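Long-range contacts in blue copper protein (Hyphomicrobium denitrificans, PDB 3EF4), which binds one copper ion as a periplasmic blue copper protein of the pseudoazurin type and probably carries electrons between redox partners: residues A1-M7 with D30-P36; K25-G29 with N68-E72. All blocks are in the same frame, centred on the assembly; numbering follows the deposited sequence.

Contact 1: A1-M7 with D30-P36; sequences AEHIVEM and DTVKFVP. With PO4 (phosphate ion), chain E; PO4 (phosphate ion), chain F.
Strand 2-7 and strand 31-35 run side by side as parallel neighbours. Their axes come within 4.7 Å and cross at -24°. The register is one-to-one, from A1 opposite D30 to M7 opposite P36, with CA atoms 4.7 to 5.2 Å apart. Both strands are extended. H3 and V5 each bond with N and O to the residues that flank their partners, as in parallel pairing. H3 N donates to T31 O (2.8 Å), K33 N to H3 O (2.9 Å), V5 N to K33 O (2.8 Å), V35 N to V5 O (2.9 Å) and M7 N to V35 O (2.9 Å). A weak bond from T31 N to A1 O (3.3 Å) precedes them. The amino terminus forms a salt bridge from A1 N to D30 OD2 (2.8 Å).

M7 loses the most surface. With chi1 m, chi2 t and chi3 m in the conformer given here, its CE lies 4.1 Å from F34 CB and 4.2 Å from P36 CB. This is the copper end of the cupredoxin beta-sandwich: the M7 side chain touches those of the ligands H41 and M87. V35 lies on the outward face with E2, I4 and K33, and its CG2 meets I4 CG2 at 3.8 Å. V5, chi1 t, faces the other way with H3, V32 and F34. V5 CG2 is 3.7 Å from V32 CG1, and V5 CB is 3.6 Å from F34 CD2. V32 and F34 also pack on strand 88-93.

Two phosphates, probably from the crystallisation liquor, flank the H3 ring. H3 ND1 donates to chain E phosphate O2 (2.9 Å), and H3 NE2 to chain F phosphate O1 (2.9 Å).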
loop_
_atom_site.group_PDB
_atom_site.type_symbol
_atom_site.label_atom_id
_atom_site.label_comp_id
_atom_site.label_asym_id
_atom_site.label_seq_id
_atom_site.Cartn_x
_atom_site.Cartn_y
_atom_site.Cartn_z
ATOM N N ALA A 1 -14.760 -8.959 4.293
ATOM C CA ALA A 1 -14.493 -9.197 2.866
ATOM C C ALA A 1 -12.984 -9.153 2.585
ATOM O O ALA A 1 -12.299 -8.300 3.106
ATOM C CB ALA A 1 -15.258 -8.131 2.089
ATOM N N GLU A 2 -12.437 -10.078 1.811
ATOM C CA GLU A 2 -11.012 -10.076 1.492
ATOM C C GLU A 2 -10.721 -9.315 0.203
ATOM O O GLU A 2 -11.493 -9.394 -0.771
ATOM C CB GLU A 2 -10.596 -11.526 1.290
ATOM C CG GLU A 2 -9.118 -11.773 1.020
ATOM C CD GLU A 2 -8.842 -13.253 0.839
ATOM O OE1 GLU A 2 -9.181 -13.860 -0.185
ATOM O OE2 GLU A 2 -8.283 -13.850 1.779
ATOM N N HIS A 3 -9.612 -8.614 0.187
ATOM C CA HIS A 3 -9.163 -7.857 -0.967
ATOM C C HIS A 3 -7.766 -8.367 -1.281
ATOM O O HIS A 3 -7.029 -8.668 -0.327
ATOM C CB HIS A 3 -9.129 -6.381 -0.731
ATOM C CG HIS A 3 -10.472 -5.813 -0.503
ATOM N ND1 HIS A 3 -11.101 -5.073 -1.477
ATOM C CD2 HIS A 3 -11.320 -5.904 0.531
ATOM C CE1 HIS A 3 -12.281 -4.710 -1.019
ATOM N NE2 HIS A 3 -12.443 -5.195 0.195
ATOM N N ILE A 4 -7.440 -8.466 -2.551
ATOM C CA ILE A 4 -6.137 -8.967 -2.998
ATOM C C ILE A 4 -5.345 -7.869 -3.663
ATOM O O ILE A 4 -5.884 -7.126 -4.496
ATOM C CB ILE A 4 -6.351 -10.120 -4.012
ATOM C CG1 ILE A 4 -7.190 -11.247 -3.417
ATOM C CG2 ILE A 4 -4.984 -10.618 -4.488
ATOM C CD1 ILE A 4 -6.560 -11.955 -2.236
ATOM N N VAL A 5 -4.064 -7.779 -3.297
ATOM C CA VAL A 5 -3.142 -6.896 -3.988
ATOM C C VAL A 5 -1.997 -7.733 -4.491
ATOM O O VAL A 5 -1.321 -8.413 -3.733
ATOM C CB VAL A 5 -2.640 -5.804 -3.042
ATOM C CG1 VAL A 5 -1.571 -4.975 -3.727
ATOM C CG2 VAL A 5 -3.814 -4.961 -2.588
ATOM N N GLU A 6 -1.809 -7.744 -5.800
ATOM C CA GLU A 6 -0.726 -8.487 -6.389
ATOM C C GLU A 6 0.593 -7.709 -6.418
ATOM O O GLU A 6 0.592 -6.507 -6.693
ATOM C CB GLU A 6 -1.076 -8.854 -7.840
ATOM C CG GLU A 6 -2.282 -9.744 -7.978
ATOM C CD GLU A 6 -2.468 -10.265 -9.405
ATOM O OE1 GLU A 6 -1.821 -9.681 -10.314
ATOM O OE2 GLU A 6 -3.235 -11.230 -9.544
ATOM N N MET A 7 1.691 -8.409 -6.127
ATOM C CA MET A 7 3.038 -7.873 -6.293
ATOM C C MET A 7 3.547 -8.216 -7.701
ATOM O O MET A 7 3.710 -9.431 -7.963
ATOM C CB MET A 7 3.874 -8.377 -5.097
ATOM C CG MET A 7 3.360 -7.750 -3.813
ATOM S SD MET A 7 4.099 -8.168 -2.236
ATOM C CE MET A 7 3.625 -9.883 -2.080
ATOM N N ASP A 30 -12.116 -6.167 7.172
ATOM C CA ASP A 30 -11.641 -6.781 5.948
ATOM C C ASP A 30 -10.181 -7.177 6.088
ATOM O O ASP A 30 -9.417 -6.681 6.882
ATOM C CB ASP A 30 -11.767 -5.820 4.770
ATOM C CG ASP A 30 -13.205 -5.611 4.337
ATOM O OD1 ASP A 30 -13.411 -4.734 3.470
ATOM O OD2 ASP A 30 -14.135 -6.279 4.835
ATOM N N THR A 31 -9.780 -8.092 5.247
ATOM C CA THR A 31 -8.369 -8.394 5.129
ATOM C C THR A 31 -7.885 -7.937 3.761
ATOM O O THR A 31 -8.594 -7.980 2.748
ATOM C CB THR A 31 -8.016 -9.877 5.247
ATOM O OG1 THR A 31 -8.900 -10.468 4.281
ATOM C CG2 THR A 31 -8.391 -10.560 6.528
ATOM N N VAL A 32 -6.640 -7.508 3.721
ATOM C CA VAL A 32 -5.988 -7.239 2.463
ATOM C C VAL A 32 -4.791 -8.179 2.378
ATOM O O VAL A 32 -3.874 -8.137 3.213
ATOM C CB VAL A 32 -5.539 -5.769 2.316
ATOM C CG1 VAL A 32 -4.929 -5.537 0.940
ATOM C CG2 VAL A 32 -6.718 -4.834 2.552
ATOM N N LYS A 33 -4.796 -9.070 1.402
ATOM C CA LYS A 33 -3.707 -10.026 1.209
ATOM C C LYS A 33 -2.840 -9.580 0.056
ATOM O O LYS A 33 -3.346 -9.404 -1.070
ATOM C CB LYS A 33 -4.235 -11.430 0.824
ATOM C CG LYS A 33 -5.176 -12.151 1.648
ATOM C CD LYS A 33 -5.208 -13.624 1.211
ATOM C CE LYS A 33 -5.633 -14.377 2.473
ATOM N NZ LYS A 33 -5.686 -15.853 2.187
ATOM N N PHE A 34 -1.570 -9.407 0.340
ATOM C CA PHE A 34 -0.547 -9.073 -0.638
ATOM C C PHE A 34 0.093 -10.377 -1.085
ATOM O O PHE A 34 0.622 -11.116 -0.252
ATOM C CB PHE A 34 0.503 -8.129 -0.002
ATOM C CG PHE A 34 -0.132 -6.845 0.503
ATOM C CD1 PHE A 34 -0.669 -6.776 1.777
ATOM C CD2 PHE A 34 -0.235 -5.752 -0.336
ATOM C CE1 PHE A 34 -1.306 -5.629 2.185
ATOM C CE2 PHE A 34 -0.872 -4.584 0.089
ATOM C CZ PHE A 34 -1.403 -4.551 1.359
ATOM N N VAL A 35 -0.059 -10.676 -2.378
ATOM C CA VAL A 35 0.316 -11.979 -2.884
ATOM C C VAL A 35 1.494 -11.881 -3.849
ATOM O O VAL A 35 1.544 -10.945 -4.646
ATOM C CB VAL A 35 -0.878 -12.701 -3.540
ATOM C CG1 VAL A 35 -1.949 -12.985 -2.482
ATOM C CG2 VAL A 35 -1.463 -11.939 -4.730
ATOM N N PRO A 36 2.440 -12.804 -3.768
ATOM C CA PRO A 36 3.646 -12.741 -4.589
ATOM C C PRO A 36 3.433 -13.289 -6.006
ATOM O O PRO A 36 3.994 -14.325 -6.425
ATOM C CB PRO A 36 4.589 -13.634 -3.783
ATOM C CG PRO A 36 3.681 -14.701 -3.201
ATOM C CD PRO A 36 2.475 -13.910 -2.801
HETATM P P PO4 E . -9.257 -5.985 -4.771
HETATM O O1 PO4 E . -9.261 -6.094 -6.329
HETATM O O2 PO4 E . -10.345 -4.965 -4.278
HETATM O O3 PO4 E . -9.534 -7.404 -4.132
HETATM O O4 PO4 E . -7.823 -5.482 -4.275
HETATM P P PO4 F . -15.741 -4.204 1.260
HETATM O O1 PO4 F . -15.310 -5.503 0.469
HETATM O O2 PO4 F . -17.214 -3.803 0.847
HETATM O O3 PO4 F . -15.690 -4.491 2.808
HETATM O O4 PO4 F . -14.747 -3.031 0.907
#

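Contact 2: K25-G29 with N68-E72; sequences KVEAG and NAEKE
One backbone hydrogen bond joins the end of strand 18-26 and its turn to the loop 68-72, from G29 N to A69 O at 2.8 Å. K25 and V26 end strand 18-26 in extended conformation. The chain then turns through A28 (phi/psi -55/140°) and G29 (92/-10°). At the G29 angles a CB would be jammed against the carbonyl O of A28, so glycine suits the position. Opposite, 69-72 form a loop without regular structure. CA atoms come nearest at A28 and E70, 4.5 Å apart.

V26 (chi1 m) points toward the loop. Its CG2 packs on A69 CB at 3.7 Å, the one apolar side-chain contact of the pair. Both side chains also touch V93 of strand 88-93, so the contact closes one end of the cupredoxin beta-sandwich, away from the copper site. A28 is set sideways, with CB 3.3 Å from E70 O.

The CA-to-CB bond of E70 points away, but chi1 m and chi2 m fold the side chain back. E70 OE2 thus comes to 3.9 Å from G29 CA. E27 also folds, with chi1 and chi2 both m, but on the side away from the loop. There E27 OE1 forms a salt bridge with K25 NZ at 2.6 Å. K25 curls to meet it with chi1 t, chi2 p, chi3 t and chi4 p, and its NZ also donates to V26 O (3.2 Å).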
loop_
_atom_site.group_PDB
_atom_site.type_symbol
_atom_site.label_atom_id
_atom_site.label_comp_id
_atom_site.label_asym_id
_atom_site.label_seq_id
_atom_site.Cartn_x
_atom_site.Cartn_y
_atom_site.Cartn_z
ATOM N N LYS A 25 -9.847 0.474 -1.382
ATOM C CA LYS A 25 -10.791 0.879 -0.363
ATOM C C LYS A 25 -11.448 -0.338 0.244
ATOM O O LYS A 25 -11.998 -1.195 -0.447
ATOM C CB LYS A 25 -11.822 1.851 -0.975
ATOM C CG LYS A 25 -12.933 2.142 0.041
ATOM C CD LYS A 25 -12.585 3.176 1.055
ATOM C CE LYS A 25 -13.715 3.594 1.996
ATOM N NZ LYS A 25 -14.528 2.436 2.466
ATOM N N VAL A 26 -11.366 -0.427 1.565
ATOM C CA VAL A 26 -11.868 -1.535 2.326
ATOM C C VAL A 26 -12.632 -1.025 3.550
ATOM O O VAL A 26 -12.704 0.180 3.824
ATOM C CB VAL A 26 -10.767 -2.508 2.765
ATOM C CG1 VAL A 26 -9.873 -2.870 1.600
ATOM C CG2 VAL A 26 -9.920 -1.898 3.880
ATOM N N GLU A 27 -13.244 -1.980 4.232
ATOM C CA GLU A 27 -13.940 -1.586 5.472
ATOM C C GLU A 27 -13.287 -2.319 6.634
ATOM O O GLU A 27 -12.606 -3.326 6.486
ATOM C CB GLU A 27 -15.441 -1.881 5.421
ATOM C CG GLU A 27 -16.192 -0.989 4.421
ATOM C CD GLU A 27 -16.143 0.506 4.665
ATOM O OE1 GLU A 27 -16.519 1.348 3.802
ATOM O OE2 GLU A 27 -15.733 0.966 5.749
ATOM N N ALA A 28 -13.510 -1.765 7.826
ATOM C CA ALA A 28 -12.984 -2.447 8.988
ATOM C C ALA A 28 -13.455 -3.897 9.072
ATOM O O ALA A 28 -14.633 -4.132 8.753
ATOM C CB ALA A 28 -13.461 -1.701 10.225
ATOM N N GLY A 29 -12.567 -4.790 9.458
ATOM C CA GLY A 29 -12.818 -6.203 9.519
ATOM C C GLY A 29 -12.440 -6.932 8.249
ATOM O O GLY A 29 -12.430 -8.171 8.208
ATOM N N ASN A 68 -4.626 -6.728 8.303
ATOM C CA ASN A 68 -5.958 -6.886 8.900
ATOM C C ASN A 68 -6.525 -5.499 9.128
ATOM O O ASN A 68 -6.161 -4.801 10.067
ATOM C CB ASN A 68 -5.879 -7.665 10.202
ATOM C CG ASN A 68 -5.367 -9.074 10.050
ATOM O OD1 ASN A 68 -4.469 -9.512 10.796
ATOM N ND2 ASN A 68 -5.901 -9.753 9.105
ATOM N N ALA A 69 -7.390 -5.035 8.249
ATOM C CA ALA A 69 -7.935 -3.689 8.326
ATOM C C ALA A 69 -8.851 -3.591 9.522
ATOM O O ALA A 69 -9.767 -4.399 9.582
ATOM C CB ALA A 69 -8.649 -3.395 7.011
ATOM N N GLU A 70 -8.588 -2.666 10.445
ATOM C CA GLU A 70 -9.375 -2.557 11.666
ATOM C C GLU A 70 -9.720 -1.119 11.996
ATOM O O GLU A 70 -10.903 -0.785 12.090
ATOM C CB GLU A 70 -8.644 -3.231 12.831
ATOM C CG GLU A 70 -8.477 -4.725 12.669
ATOM C CD GLU A 70 -9.774 -5.509 12.652
ATOM O OE1 GLU A 70 -10.714 -5.014 13.304
ATOM O OE2 GLU A 70 -9.806 -6.583 12.033
ATOM N N LYS A 71 -8.745 -0.278 12.238
ATOM C CA LYS A 71 -8.922 1.113 12.566
ATOM C C LYS A 71 -9.039 1.941 11.302
ATOM O O LYS A 71 -8.247 1.802 10.367
ATOM C CB LYS A 71 -7.752 1.585 13.450
ATOM C CG LYS A 71 -7.958 3.022 13.943
ATOM C CD LYS A 71 -6.845 3.540 14.838
ATOM C CE LYS A 71 -7.163 4.971 15.332
ATOM N N GLU A 72 -9.992 2.863 11.255
ATOM C CA GLU A 72 -10.213 3.681 10.066
ATOM C C GLU A 72 -8.998 4.536 9.797
ATOM O O GLU A 72 -8.307 4.976 10.732
ATOM C CB GLU A 72 -11.446 4.603 10.296
ATOM C CG GLU A 72 -11.160 5.719 11.311
ATOM C CD GLU A 72 -12.293 6.588 11.839
ATOM O OE1 GLU A 72 -13.384 6.558 11.227
ATOM O OE2 GLU A 72 -12.149 7.324 12.887
#

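Contacts 1 and 2 have centres 12 Å apart and share one mixed sheet. Strands 2-8, 18-26 and 31-35 follow each other along the chain. In the sheet, 2-8 lies between the other two, and 65-68 lies beyond 31-35. The segments alternate in sequence: 1-7, 25-29, 30-36, 68-72. G29 and D30 are consecutive, so one turn leads directly from contact 2 into contact 1. The two contacts also touch. D30 O and A69 N are 2.9 Å apart, a probable hydrogen bond, and H3 CD2 packs on V26 CG1 at 3.5 Å. Contact 2 sits at the sandwich end remote from copper; contact 1 runs from there to the metal site.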